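Local structure of putative fimbriae assembly chaperone (Salmonella typhimurium, 2CO7) at residues B[153-167]-B[180-192]. The protein probably acts as a periplasmic chaperone of the PapD type, folding and delivering fimbrial subunits for assembly at the cell surface. Sequence-based numbering, arbitrary orientation.
Sequences NKLKVENPTPFYMNL and LEYVPPFADKTLN. With SO4 (sulfate ion), chain D.
Leu155 pairs with Leu191, and Val157 with Lys189, through reciprocal N-H...O bonds that define strands 154-159 and 187-191 as antiparallel neighbours, their axes 166° apart; Leu155 N to Leu191 O measures 2.8 Å. At Asn159 the pairing is distorted: its N still bonds Ala187 O, but the return bond from Ala187 N is weak, and Phe186 and Ala187 both face it, a G1 beta bulge with Phe186 in a left-handed backbone conformation (phi 49°). Farther on, Met165 and Val183 make a single two-bond bridge.

Between these pairings the Asn159 amide ties the loops together. Its CG lies anti to the backbone N (chi1 176°), which carries ND2 to Phe163 O at 2.8 Å, in the amide plane, and to Pro184 O at 2.9 Å, tilted from that plane. OD1 accepts from Thr161 OG1 on an in-plane lone pair and from Thr161 N above the plane, closing an Asx turn; these four bonds fix the amide's rotation.

Ring contacts flank this network. Pro185 CD sits 3.4 Å from the centroid of the Tyr164 ring, squarely over one face, a CH-pi contact, while Tyr182 CD2 reaches that ring's edge. Thr161 O lies over the centre of the Phe186 ring and accepts from Phe186 N. One apolar cluster centres on Val183, whose CG2 touches Leu167 CD2 at 3.6 Å and Val157 CG1 at 3.8 Å.

Beyond the segments, Tyr164 N bonds to Glu90 and Asn166 OD1 to Lys127, while strand 147-151 continues the sheet beyond 154-159. The arrangement belongs to the immunoglobulin-like C-terminal domain of PapD-type chaperones, with its loops facing the N-terminal domain.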
ATOM      1  N   ASN B 153     -16.185 -20.101 -13.274  1.00 27.63           N
ATOM      2  CA  ASN B 153     -14.924 -19.388 -13.100  1.00 27.89           C
ATOM      3  C   ASN B 153     -14.795 -18.750 -11.715  1.00 27.20           C
ATOM      4  O   ASN B 153     -13.808 -18.077 -11.422  1.00 27.84           O
ATOM      5  CB  ASN B 153     -14.737 -18.344 -14.211  1.00 28.24           C
ATOM      6  CG  ASN B 153     -13.261 -18.062 -14.517  1.00 29.86           C
ATOM      7  OD1 ASN B 153     -12.912 -16.964 -14.965  1.00 31.59           O
ATOM      8  ND2 ASN B 153     -12.393 -19.054 -14.280  1.00 29.96           N
ATOM      9  N   LYS B 154     -15.774 -18.991 -10.848  1.00 26.77           N
ATOM     10  CA  LYS B 154     -15.806 -18.309  -9.542  1.00 25.60           C
ATOM     11  C   LYS B 154     -15.239 -19.165  -8.421  1.00 24.87           C
ATOM     12  O   LYS B 154     -15.602 -20.332  -8.271  1.00 25.17           O
ATOM     13  CB  LYS B 154     -17.215 -17.805  -9.211  1.00 25.86           C
ATOM     14  CG  LYS B 154     -17.798 -16.938 -10.315  1.00 27.38           C
ATOM     15  CD  LYS B 154     -18.692 -15.851  -9.802  1.00 30.56           C
ATOM     16  CE  LYS B 154     -19.060 -14.915 -10.938  1.00 33.56           C
ATOM     17  NZ  LYS B 154     -19.622 -13.627 -10.439  1.00 36.37           N
ATOM     18  N   LEU B 155     -14.335 -18.573  -7.652  1.00 23.55           N
ATOM     19  CA  LEU B 155     -13.701 -19.256  -6.557  1.00 22.36           C
ATOM     20  C   LEU B 155     -14.116 -18.466  -5.344  1.00 21.12           C
ATOM     21  O   LEU B 155     -13.849 -17.278  -5.270  1.00 20.34           O
ATOM     22  CB  LEU B 155     -12.181 -19.185  -6.697  1.00 23.40           C
ATOM     23  CG  LEU B 155     -11.223 -20.284  -6.179  1.00 25.78           C
ATOM     24  CD1 LEU B 155     -10.034 -19.640  -5.484  1.00 23.65           C
ATOM     25  CD2 LEU B 155     -11.861 -21.382  -5.321  1.00 24.44           C
ATOM     26  N   LYS B 156     -14.751 -19.124  -4.384  1.00 20.26           N
ATOM     27  CA  LYS B 156     -15.160 -18.443  -3.167  1.00 19.35           C
ATOM     28  C   LYS B 156     -14.461 -19.106  -2.008  1.00 18.42           C
ATOM     29  O   LYS B 156     -14.404 -20.337  -1.926  1.00 18.06           O
ATOM     30  CB  LYS B 156     -16.687 -18.503  -3.005  1.00 19.13           C
ATOM     31  CG  LYS B 156     -17.264 -17.813  -1.750  1.00 19.71           C
ATOM     32  CD  LYS B 156     -18.789 -18.048  -1.720  1.00 21.84           C
ATOM     33  CE  LYS B 156     -19.489 -17.270  -0.613  1.00 25.37           C
ATOM     34  NZ  LYS B 156     -20.984 -17.532  -0.654  1.00 26.21           N
ATOM     35  N   VAL B 157     -13.941 -18.271  -1.123  1.00 18.41           N
ATOM     36  CA  VAL B 157     -13.329 -18.700   0.127  1.00 17.71           C
ATOM     37  C   VAL B 157     -14.191 -18.168   1.262  1.00 18.03           C
ATOM     38  O   VAL B 157     -14.579 -16.988   1.260  1.00 18.63           O
ATOM     39  CB  VAL B 157     -11.855 -18.198   0.252  1.00 17.64           C
ATOM     40  CG1 VAL B 157     -11.792 -16.692   0.177  1.00 17.72           C
ATOM     41  CG2 VAL B 157     -11.214 -18.707   1.548  1.00 17.53           C
ATOM     42  N   GLU B 158     -14.493 -19.053   2.206  1.00 17.85           N
ATOM     43  CA  GLU B 158     -15.360 -18.753   3.322  1.00 17.63           C
ATOM     44  C   GLU B 158     -14.539 -18.873   4.590  1.00 18.54           C
ATOM     45  O   GLU B 158     -13.937 -19.908   4.850  1.00 18.82           O
ATOM     46  CB  GLU B 158     -16.566 -19.707   3.355  1.00 18.16           C
ATOM     47  CG  GLU B 158     -17.237 -19.739   1.979  1.00 18.87           C
ATOM     48  CD  GLU B 158     -18.390 -20.691   1.860  1.00 21.42           C
ATOM     49  OE1 GLU B 158     -18.490 -21.631   2.670  1.00 22.12           O
ATOM     50  OE2 GLU B 158     -19.189 -20.477   0.936  1.00 23.18           O
ATOM     51  N   ASN B 159     -14.537 -17.805   5.374  1.00 18.14           N
ATOM     52  CA  ASN B 159     -13.749 -17.768   6.625  1.00 17.98           C
ATOM     53  C   ASN B 159     -14.670 -17.781   7.854  1.00 19.77           C
ATOM     54  O   ASN B 159     -15.204 -16.753   8.239  1.00 19.54           O
ATOM     55  CB  ASN B 159     -12.833 -16.510   6.609  1.00 18.59           C
ATOM     56  CG  ASN B 159     -12.048 -16.333   7.917  1.00 19.55           C
ATOM     57  OD1 ASN B 159     -11.843 -17.277   8.680  1.00 22.53           O
ATOM     58  ND2 ASN B 159     -11.639 -15.133   8.175  1.00 17.16           N
ATOM     59  N   PRO B 160     -14.830 -18.949   8.508  1.00 19.63           N
ATOM     60  CA  PRO B 160     -15.753 -19.022   9.654  1.00 20.70           C
ATOM     61  C   PRO B 160     -15.046 -18.682  10.994  1.00 20.88           C
ATOM     62  O   PRO B 160     -15.590 -18.935  12.067  1.00 21.72           O
ATOM     63  CB  PRO B 160     -16.160 -20.497   9.644  1.00 20.92           C
ATOM     64  CG  PRO B 160     -14.810 -21.188   9.276  1.00 22.02           C
ATOM     65  CD  PRO B 160     -14.187 -20.245   8.227  1.00 21.17           C
ATOM     66  N   THR B 161     -13.857 -18.089  10.918  1.00 20.28           N
ATOM     67  CA  THR B 161     -13.040 -17.839  12.110  1.00 19.46           C
ATOM     68  C   THR B 161     -13.083 -16.372  12.490  1.00 20.39           C
ATOM     69  O   THR B 161     -13.463 -15.550  11.659  1.00 20.06           O
ATOM     70  CB  THR B 161     -11.523 -18.231  11.869  1.00 18.50           C
ATOM     71  OG1 THR B 161     -10.830 -17.189  11.188  1.00 18.91           O
ATOM     72  CG2 THR B 161     -11.395 -19.535  11.075  1.00 20.31           C
ATOM     73  N   PRO B 162     -12.698 -16.043  13.744  1.00 21.42           N
ATOM     74  CA  PRO B 162     -12.577 -14.651  14.196  1.00 21.14           C
ATOM     75  C   PRO B 162     -11.403 -13.845  13.664  1.00 20.75           C
ATOM     76  O   PRO B 162     -11.252 -12.700  14.092  1.00 21.33           O
ATOM     77  CB  PRO B 162     -12.465 -14.772  15.726  1.00 21.75           C
ATOM     78  CG  PRO B 162     -11.945 -16.180  15.959  1.00 23.25           C
ATOM     79  CD  PRO B 162     -12.443 -17.019  14.827  1.00 21.73           C
ATOM     80  N   PHE B 163     -10.624 -14.383  12.713  1.00 20.01           N
ATOM     81  CA  PHE B 163      -9.377 -13.741  12.289  1.00 19.28           C
ATOM     82  C   PHE B 163      -9.460 -13.145  10.913  1.00 19.42           C
ATOM     83  O   PHE B 163     -10.117 -13.712  10.052  1.00 19.82           O
ATOM     84  CB  PHE B 163      -8.219 -14.750  12.264  1.00 19.40           C
ATOM     85  CG  PHE B 163      -7.884 -15.326  13.614  1.00 18.92           C
ATOM     86  CD1 PHE B 163      -8.449 -16.546  14.014  1.00 19.37           C
ATOM     87  CD2 PHE B 163      -7.089 -14.637  14.510  1.00 21.11           C
ATOM     88  CE1 PHE B 163      -8.169 -17.083  15.263  1.00 20.50           C
ATOM     89  CE2 PHE B 163      -6.784 -15.174  15.766  1.00 21.06           C
ATOM     90  CZ  PHE B 163      -7.339 -16.402  16.145  1.00 19.95           C
ATOM     91  N   TYR B 164      -8.726 -12.048  10.673  1.00 19.12           N
ATOM     92  CA  TYR B 164      -8.378 -11.732   9.296  1.00 18.89           C
ATOM     93  C   TYR B 164      -7.454 -12.795   8.747  1.00 19.66           C
ATOM     94  O   TYR B 164      -6.463 -13.146   9.388  1.00 19.04           O
ATOM     95  CB  TYR B 164      -7.692 -10.358   9.147  1.00 19.80           C
ATOM     96  CG  TYR B 164      -8.661  -9.256   9.453  1.00 18.91           C
ATOM     97  CD1 TYR B 164      -9.345  -8.607   8.435  1.00 22.02           C
ATOM     98  CD2 TYR B 164      -8.941  -8.910  10.779  1.00 21.71           C
ATOM     99  CE1 TYR B 164     -10.272  -7.606   8.724  1.00 21.99           C
ATOM    100  CE2 TYR B 164      -9.870  -7.886  11.079  1.00 20.88           C
ATOM    101  CZ  TYR B 164     -10.531  -7.266  10.056  1.00 21.34           C
ATOM    102  OH  TYR B 164     -11.426  -6.260  10.325  1.00 21.92           O
ATOM    103  N   MET B 165      -7.746 -13.232   7.523  1.00 18.43           N
ATOM    104  CA  MET B 165      -6.990 -14.310   6.876  1.00 18.97           C
ATOM    105  C   MET B 165      -6.245 -13.688   5.696  1.00 19.62           C
ATOM    106  O   MET B 165      -6.831 -13.338   4.671  1.00 19.63           O
ATOM    107  CB  MET B 165      -7.953 -15.427   6.417  1.00 20.60           C
ATOM    108  CG  MET B 165      -8.454 -16.306   7.553  1.00 19.53           C
ATOM    109  SD  MET B 165      -7.111 -17.393   8.162  1.00 20.48           S
ATOM    110  CE  MET B 165      -7.877 -18.137   9.618  1.00 22.63           C
ATOM    111  N   ASN B 166      -4.952 -13.502   5.878  1.00 18.94           N
ATOM    112  CA  ASN B 166      -4.163 -12.800   4.907  1.00 19.68           C
ATOM    113  C   ASN B 166      -3.503 -13.878   4.082  1.00 20.13           C
ATOM    114  O   ASN B 166      -2.479 -14.417   4.473  1.00 20.40           O
ATOM    115  CB  ASN B 166      -3.170 -11.897   5.647  1.00 21.19           C
ATOM    116  CG  ASN B 166      -3.888 -10.825   6.436  1.00 22.52           C
ATOM    117  OD1 ASN B 166      -4.566  -9.956   5.855  1.00 21.66           O
ATOM    118  ND2 ASN B 166      -3.803 -10.902   7.766  1.00 22.76           N
ATOM    119  N   LEU B 167      -4.117 -14.202   2.947  1.00 19.93           N
ATOM    120  CA  LEU B 167      -3.689 -15.358   2.171  1.00 21.31           C
ATOM    121  C   LEU B 167      -2.516 -15.037   1.245  1.00 21.12           C
ATOM    122  O   LEU B 167      -2.439 -13.965   0.660  1.00 21.32           O
ATOM    123  CB  LEU B 167      -4.852 -15.962   1.372  1.00 22.45           C
ATOM    124  CG  LEU B 167      -5.909 -16.833   2.096  1.00 25.21           C
ATOM    125  CD1 LEU B 167      -5.765 -16.992   3.622  1.00 29.23           C
ATOM    126  CD2 LEU B 167      -7.264 -16.272   1.722  1.00 30.48           C
ATOM    127  N   LEU B 180      -7.024 -12.511  -4.804  1.00 27.68           N
ATOM    128  CA  LEU B 180      -7.896 -12.742  -3.656  1.00 28.21           C
ATOM    129  C   LEU B 180      -7.489 -11.693  -2.613  1.00 27.44           C
ATOM    130  O   LEU B 180      -6.341 -11.648  -2.217  1.00 27.17           O
ATOM    131  CB  LEU B 180      -7.707 -14.146  -3.075  1.00 28.41           C
ATOM    132  CG  LEU B 180      -8.843 -14.826  -2.286  1.00 31.42           C
ATOM    133  CD1 LEU B 180      -8.462 -16.247  -1.842  1.00 34.86           C
ATOM    134  CD2 LEU B 180      -9.360 -14.033  -1.108  1.00 33.76           C
ATOM    135  N   GLU B 181      -8.420 -10.848  -2.187  1.00 27.09           N
ATOM    136  CA  GLU B 181      -8.144  -9.876  -1.119  1.00 25.97           C
ATOM    137  C   GLU B 181      -8.087 -10.600   0.235  1.00 25.18           C
ATOM    138  O   GLU B 181      -8.548 -11.748   0.348  1.00 25.12           O
ATOM    139  CB  GLU B 181      -9.231  -8.804  -1.097  1.00 26.44           C
ATOM    140  CG  GLU B 181      -9.235  -7.863  -2.311  1.00 28.11           C
ATOM    141  CD  GLU B 181     -10.547  -7.088  -2.478  1.00 29.16           C
ATOM    142  OE1 GLU B 181     -11.577  -7.474  -1.865  1.00 32.54           O
ATOM    143  OE2 GLU B 181     -10.554  -6.107  -3.258  1.00 33.64           O
ATOM    144  N   TYR B 182      -7.535  -9.958   1.263  1.00 22.02           N
ATOM    145  CA  TYR B 182      -7.595 -10.533   2.612  1.00 21.09           C
ATOM    146  C   TYR B 182      -9.058 -10.799   2.969  1.00 19.81           C
ATOM    147  O   TYR B 182      -9.932 -10.084   2.506  1.00 18.80           O
ATOM    148  CB  TYR B 182      -6.940  -9.628   3.640  1.00 20.86           C
ATOM    149  CG  TYR B 182      -7.595  -8.294   3.888  1.00 21.38           C
ATOM    150  CD1 TYR B 182      -7.093  -7.118   3.285  1.00 21.54           C
ATOM    151  CD2 TYR B 182      -8.670  -8.188   4.784  1.00 21.95           C
ATOM    152  CE1 TYR B 182      -7.677  -5.878   3.554  1.00 22.32           C
ATOM    153  CE2 TYR B 182      -9.270  -6.956   5.066  1.00 19.73           C
ATOM    154  CZ  TYR B 182      -8.764  -5.812   4.476  1.00 22.18           C
ATOM    155  OH  TYR B 182      -9.401  -4.639   4.828  1.00 22.10           O
ATOM    156  N   VAL B 183      -9.299 -11.880   3.687  1.00 19.51           N
ATOM    157  CA  VAL B 183     -10.644 -12.297   4.063  1.00 18.69           C
ATOM    158  C   VAL B 183     -10.906 -11.918   5.529  1.00 18.94           C
ATOM    159  O   VAL B 183     -10.262 -12.450   6.431  1.00 19.93           O
ATOM    160  CB  VAL B 183     -10.844 -13.818   3.891  1.00 18.16           C
ATOM    161  CG1 VAL B 183     -12.309 -14.128   3.886  1.00 18.86           C
ATOM    162  CG2 VAL B 183     -10.185 -14.303   2.582  1.00 18.77           C
ATOM    163  N   PRO B 184     -11.838 -10.978   5.764  1.00 19.13           N
ATOM    164  CA  PRO B 184     -12.140 -10.612   7.157  1.00 18.92           C
ATOM    165  C   PRO B 184     -12.745 -11.739   7.995  1.00 19.21           C
ATOM    166  O   PRO B 184     -13.202 -12.787   7.456  1.00 19.84           O
ATOM    167  CB  PRO B 184     -13.101  -9.403   6.998  1.00 19.36           C
ATOM    168  CG  PRO B 184     -12.710  -8.833   5.615  1.00 20.18           C
ATOM    169  CD  PRO B 184     -12.620 -10.155   4.828  1.00 18.55           C
ATOM    170  N   PRO B 185     -12.811 -11.520   9.335  1.00 18.76           N
ATOM    171  CA  PRO B 185     -13.462 -12.486  10.192  1.00 18.84           C
ATOM    172  C   PRO B 185     -14.894 -12.811   9.733  1.00 18.19           C
ATOM    173  O   PRO B 185     -15.604 -11.925   9.269  1.00 18.21           O
ATOM    174  CB  PRO B 185     -13.501 -11.764  11.550  1.00 18.90           C
ATOM    175  CG  PRO B 185     -12.284 -10.867  11.510  1.00 19.51           C
ATOM    176  CD  PRO B 185     -12.314 -10.356  10.077  1.00 19.30           C
ATOM    177  N   PHE B 186     -15.321 -14.076   9.850  1.00 18.93           N
ATOM    178  CA  PHE B 186     -16.725 -14.433   9.596  1.00 18.68           C
ATOM    179  C   PHE B 186     -17.235 -13.848   8.261  1.00 19.19           C
ATOM    180  O   PHE B 186     -18.315 -13.257   8.171  1.00 18.90           O
ATOM    181  CB  PHE B 186     -17.609 -13.995  10.781  1.00 20.61           C
ATOM    182  CG  PHE B 186     -17.129 -14.499  12.128  1.00 19.60           C
ATOM    183  CD1 PHE B 186     -17.046 -15.873  12.377  1.00 24.17           C
ATOM    184  CD2 PHE B 186     -16.767 -13.620  13.138  1.00 20.64           C
ATOM    185  CE1 PHE B 186     -16.613 -16.350  13.625  1.00 24.32           C
ATOM    186  CE2 PHE B 186     -16.338 -14.104  14.418  1.00 21.39           C
ATOM    187  CZ  PHE B 186     -16.247 -15.441  14.648  1.00 21.92           C
ATOM    188  N   ALA B 187     -16.410 -13.977   7.236  1.00 18.25           N
ATOM    189  CA  ALA B 187     -16.639 -13.277   5.978  1.00 18.78           C
ATOM    190  C   ALA B 187     -16.202 -14.180   4.843  1.00 19.48           C
ATOM    191  O   ALA B 187     -15.493 -15.142   5.072  1.00 19.51           O
ATOM    192  CB  ALA B 187     -15.882 -11.948   5.955  1.00 19.09           C
ATOM    193  N   ASP B 188     -16.662 -13.870   3.618  1.00 18.23           N
ATOM    194  CA  ASP B 188     -16.266 -14.589   2.415  1.00 19.96           C
ATOM    195  C   ASP B 188     -15.683 -13.624   1.401  1.00 19.37           C
ATOM    196  O   ASP B 188     -16.006 -12.424   1.423  1.00 18.87           O
ATOM    197  CB  ASP B 188     -17.479 -15.234   1.772  1.00 20.51           C
ATOM    198  CG  ASP B 188     -18.347 -15.925   2.769  1.00 22.45           C
ATOM    199  OD1 ASP B 188     -17.770 -16.665   3.579  1.00 25.53           O
ATOM    200  OD2 ASP B 188     -19.585 -15.677   2.781  1.00 25.92           O
ATOM    201  N   LYS B 189     -14.877 -14.165   0.487  1.00 19.79           N
ATOM    202  CA  LYS B 189     -14.401 -13.462  -0.702  1.00 19.52           C
ATOM    203  C   LYS B 189     -14.616 -14.336  -1.922  1.00 20.73           C
ATOM    204  O   LYS B 189     -14.459 -15.557  -1.852  1.00 19.28           O
ATOM    205  CB  LYS B 189     -12.901 -13.111  -0.604  1.00 19.71           C
ATOM    206  CG  LYS B 189     -12.577 -12.061   0.446  1.00 21.30           C
ATOM    207  CD  LYS B 189     -13.143 -10.707   0.044  1.00 20.83           C
ATOM    208  CE  LYS B 189     -12.588  -9.598   0.878  1.00 27.15           C
ATOM    209  NZ  LYS B 189     -12.863  -8.253   0.222  1.00 24.12           N
ATOM    210  N   THR B 190     -14.944 -13.687  -3.034  1.00 21.55           N
ATOM    211  CA  THR B 190     -15.219 -14.370  -4.304  1.00 23.93           C
ATOM    212  C   THR B 190     -14.375 -13.731  -5.386  1.00 25.39           C
ATOM    213  O   THR B 190     -14.408 -12.515  -5.569  1.00 26.23           O
ATOM    214  CB  THR B 190     -16.700 -14.258  -4.720  1.00 22.93           C
ATOM    215  OG1 THR B 190     -17.522 -14.927  -3.766  1.00 24.51           O
ATOM    216  CG2 THR B 190     -16.940 -14.875  -6.125  1.00 23.84           C
ATOM    217  N   LEU B 191     -13.657 -14.560  -6.127  1.00 26.73           N
ATOM    218  CA  LEU B 191     -12.858 -14.086  -7.256  1.00 28.26           C
ATOM    219  C   LEU B 191     -13.227 -14.826  -8.538  1.00 28.73           C
ATOM    220  O   LEU B 191     -13.507 -16.026  -8.500  1.00 28.28           O
ATOM    221  CB  LEU B 191     -11.383 -14.272  -6.924  1.00 28.37           C
ATOM    222  CG  LEU B 191     -11.006 -15.613  -6.297  1.00 29.84           C
ATOM    223  CD1 LEU B 191      -9.643 -16.009  -6.763  1.00 33.31           C
ATOM    224  CD2 LEU B 191     -11.098 -15.622  -4.748  1.00 32.40           C
ATOM    225  N   ASN B 192     -13.263 -14.107  -9.665  1.00 30.09           N
ATOM    226  CA  ASN B 192     -13.424 -14.741 -10.980  1.00 31.34           C
ATOM    227  C   ASN B 192     -12.137 -15.451 -11.395  1.00 31.75           C
ATOM    228  O   ASN B 192     -11.115 -14.799 -11.631  1.00 32.29           O
ATOM    229  CB  ASN B 192     -13.812 -13.718 -12.055  1.00 31.64           C
ATOM    230  CG  ASN B 192     -15.227 -13.191 -11.889  1.00 32.99           C
ATOM    231  OD1 ASN B 192     -15.975 -13.635 -11.017  1.00 34.41           O
ATOM    232  ND2 ASN B 192     -15.602 -12.238 -12.733  1.00 33.42           N
TER
HETATM  233  S   SO4 D1221      -4.338  -8.056   0.563  1.00 16.20           S
HETATM  234  O1  SO4 D1221      -3.441  -7.889  -0.595  1.00 17.65           O
HETATM  235  O2  SO4 D1221      -4.071  -7.013   1.545  1.00 14.85           O
HETATM  236  O3  SO4 D1221      -5.690  -7.963   0.016  1.00 14.12           O
HETATM  237  O4  SO4 D1221      -4.241  -9.413   1.130  1.00 15.91           O
HETATM  238  O   HOH W   1     -17.845 -16.909   6.403  1.00 20.54           O
HETATM  239  O   HOH W   2      -3.966 -13.438  -1.818  1.00 25.58           O
HETATM  240  O   HOH W   3      -6.224 -13.104   1.220  1.00 29.84           O